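Local coordinates for ATP synthase epsilon chain (Caldalkalibacillus thermarum TA2.A1, PDB 5IK2), which forms part of the rotor of the F-type ATP synthase, binds ATP, and probably helps make ATP from ADP using the proton gradient, at residues E101-R106 with L115-A120. The protein carries 2 engineered substitutions. Sequence-based numbering, arbitrary orientation.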
loop_
_atom_site.group_PDB
_atom_site.type_symbol
_atom_site.label_atom_id
_atom_site.label_comp_id
_atom_site.label_asym_id
_atom_site.label_seq_id
_atom_site.Cartn_x
_atom_site.Cartn_y
_atom_site.Cartn_z
ATOM N N GLU H 101 23.161 31.783 52.074
ATOM C CA GLU H 101 23.835 32.045 53.355
ATOM C C GLU H 101 25.314 31.627 53.350
ATOM O O GLU H 101 26.146 32.312 53.947
ATOM C CB GLU H 101 23.076 31.400 54.530
ATOM C CG GLU H 101 23.281 29.900 54.724
ATOM C CD GLU H 101 22.306 29.285 55.717
ATOM O OE1 GLU H 101 22.202 28.041 55.748
ATOM O OE2 GLU H 101 21.647 30.033 56.472
ATOM N N THR H 102 25.634 30.517 52.681
ATOM C CA THR H 102 27.023 30.039 52.576
ATOM C C THR H 102 27.872 30.906 51.635
ATOM O O THR H 102 29.070 31.076 51.871
ATOM C CB THR H 102 27.100 28.566 52.120
ATOM O OG1 THR H 102 26.425 28.408 50.869
ATOM C CG2 THR H 102 26.472 27.640 53.163
ATOM N N ILE H 103 27.253 31.441 50.580
ATOM C CA ILE H 103 27.904 32.421 49.695
ATOM C C ILE H 103 28.130 33.749 50.434
ATOM O O ILE H 103 29.203 34.345 50.323
ATOM C CB ILE H 103 27.086 32.667 48.396
ATOM C CG1 ILE H 103 27.041 31.394 47.542
ATOM C CG2 ILE H 103 27.679 33.810 47.571
ATOM C CD1 ILE H 103 25.989 31.409 46.449
ATOM N N LEU H 104 27.118 34.195 51.181
ATOM C CA LEU H 104 27.165 35.473 51.910
ATOM C C LEU H 104 28.257 35.518 52.989
ATOM O O LEU H 104 28.832 36.577 53.237
ATOM C CB LEU H 104 25.802 35.780 52.547
ATOM C CG LEU H 104 25.534 37.229 52.963
ATOM C CD1 LEU H 104 25.218 38.087 51.746
ATOM C CD2 LEU H 104 24.398 37.295 53.974
ATOM N N LYS H 105 28.528 34.374 53.622
ATOM C CA LYS H 105 29.575 34.264 54.656
ATOM C C LYS H 105 30.993 34.627 54.179
ATOM O O LYS H 105 31.806 35.096 54.979
ATOM C CB LYS H 105 29.576 32.859 55.278
ATOM C CG LYS H 105 28.468 32.646 56.298
ATOM C CD LYS H 105 28.217 31.172 56.569
ATOM C CE LYS H 105 27.083 30.983 57.565
ATOM N NZ LYS H 105 26.739 29.548 57.768
ATOM N N ARG H 106 31.273 34.421 52.889
ATOM C CA ARG H 106 32.571 34.775 52.285
ATOM C C ARG H 106 32.479 36.027 51.388
ATOM O O ARG H 106 33.112 36.091 50.330
ATOM C CB ARG H 106 33.153 33.575 51.510
ATOM C CG ARG H 106 32.279 33.032 50.382
ATOM C CD ARG H 106 33.067 32.162 49.417
ATOM N NE ARG H 106 32.195 31.530 48.424
ATOM C CZ ARG H 106 31.667 32.132 47.352
ATOM N NH1 ARG H 106 31.901 33.419 47.086
ATOM N NH2 ARG H 106 30.886 31.433 46.531
ATOM N N LEU H 115 24.057 42.484 47.947
ATOM C CA LEU H 115 22.632 42.803 48.107
ATOM C C LEU H 115 21.714 41.764 47.454
ATOM O O LEU H 115 20.645 41.466 47.989
ATOM C CB LEU H 115 22.315 44.194 47.540
ATOM C CG LEU H 115 22.980 45.393 48.226
ATOM C CD1 LEU H 115 22.772 46.659 47.403
ATOM C CD2 LEU H 115 22.460 45.579 49.645
ATOM N N ARG H 116 22.134 41.220 46.310
ATOM C CA ARG H 116 21.344 40.217 45.585
ATOM C C ARG H 116 21.178 38.925 46.393
ATOM O O ARG H 116 20.075 38.377 46.463
ATOM C CB ARG H 116 21.964 39.911 44.211
ATOM C CG ARG H 116 20.995 39.253 43.234
ATOM C CD ARG H 116 21.522 39.195 41.803
ATOM N NE ARG H 116 22.000 37.860 41.421
ATOM C CZ ARG H 116 23.244 37.391 41.575
ATOM N NH1 ARG H 116 24.213 38.129 42.119
ATOM N NH2 ARG H 116 23.527 36.152 41.177
ATOM N N HIS H 117 22.266 38.457 47.003
ATOM C CA HIS H 117 22.236 37.244 47.831
ATOM C C HIS H 117 21.548 37.463 49.185
ATOM O O HIS H 117 20.825 36.583 49.658
ATOM C CB HIS H 117 23.651 36.685 48.053
ATOM C CG HIS H 117 24.323 36.204 46.802
ATOM N ND1 HIS H 117 23.672 35.465 45.836
ATOM C CD2 HIS H 117 25.602 36.333 46.374
ATOM C CE1 HIS H 117 24.514 35.178 44.860
ATOM N NE2 HIS H 117 25.692 35.691 45.163
ATOM N N LYS H 118 21.777 38.623 49.803
ATOM C CA LYS H 118 21.181 38.940 51.109
ATOM C C LYS H 118 19.658 39.079 51.031
ATOM O O LYS H 118 18.948 38.609 51.922
ATOM C CB LYS H 118 21.794 40.216 51.698
ATOM C CG LYS H 118 21.461 40.441 53.168
ATOM C CD LYS H 118 22.213 41.631 53.740
ATOM C CE LYS H 118 21.891 41.828 55.212
ATOM N NZ LYS H 118 22.574 43.023 55.781
ATOM N N ARG H 119 19.170 39.729 49.973
ATOM C CA ARG H 119 17.726 39.843 49.722
ATOM C C ARG H 119 17.092 38.490 49.382
ATOM O O ARG H 119 15.982 38.197 49.831
ATOM C CB ARG H 119 17.435 40.871 48.618
ATOM C CG ARG H 119 17.605 42.313 49.078
ATOM C CD ARG H 119 17.256 43.317 47.989
ATOM N NE ARG H 119 18.294 43.407 46.959
ATOM C CZ ARG H 119 18.303 44.279 45.946
ATOM N NH1 ARG H 119 17.322 45.170 45.789
ATOM N NH2 ARG H 119 19.310 44.260 45.074
ATOM N N ALA H 120 17.802 37.674 48.600
ATOM C CA ALA H 120 17.361 36.307 48.280
ATOM C C ALA H 120 17.361 35.383 49.508
ATOM O O ALA H 120 16.509 34.499 49.618
ATOM C CB ALA H 120 18.222 35.715 47.172
#
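His117 meets Ile103 where the two antiparallel helices of the C-terminal hairpin, 90-104 and 114-133, approach the loop that joins them. The backbones are closest between Leu104 and His117, whose CA atoms lie 6.6 Å apart. The imidazole leaves its helix with CG anti to the carbonyl carbon (chi1 -65°), which carries the ring across the interface, and Ile103 covers one face of it. The isoleucine's CG2 methyl does the touching, 3.5 Å from His117 CD2 and 3.6 Å from NE2, and the two side chains cross at about a right angle. The ring also meets that of His100, one turn earlier on the first helix. The side chain of Ile103 lies about 4 Å from that of Arg99, which binds ATP in another structure of this protein.

At Lys118 the partner is Leu104, whose CD1 rests 4.0 Å from Lys118 CB. Only the root of the lysine takes part, since its extended chain leads the ammonium group away. Leu104 also touches Tyr114 and Leu121, so it packs along more than one turn of the second helix.

Methyl groups against an imidazole face and a lysine CB make this an apolar contact of modest area. Dispersion and shape, rather than directed polar bonds, join the segments at this end of the hairpin.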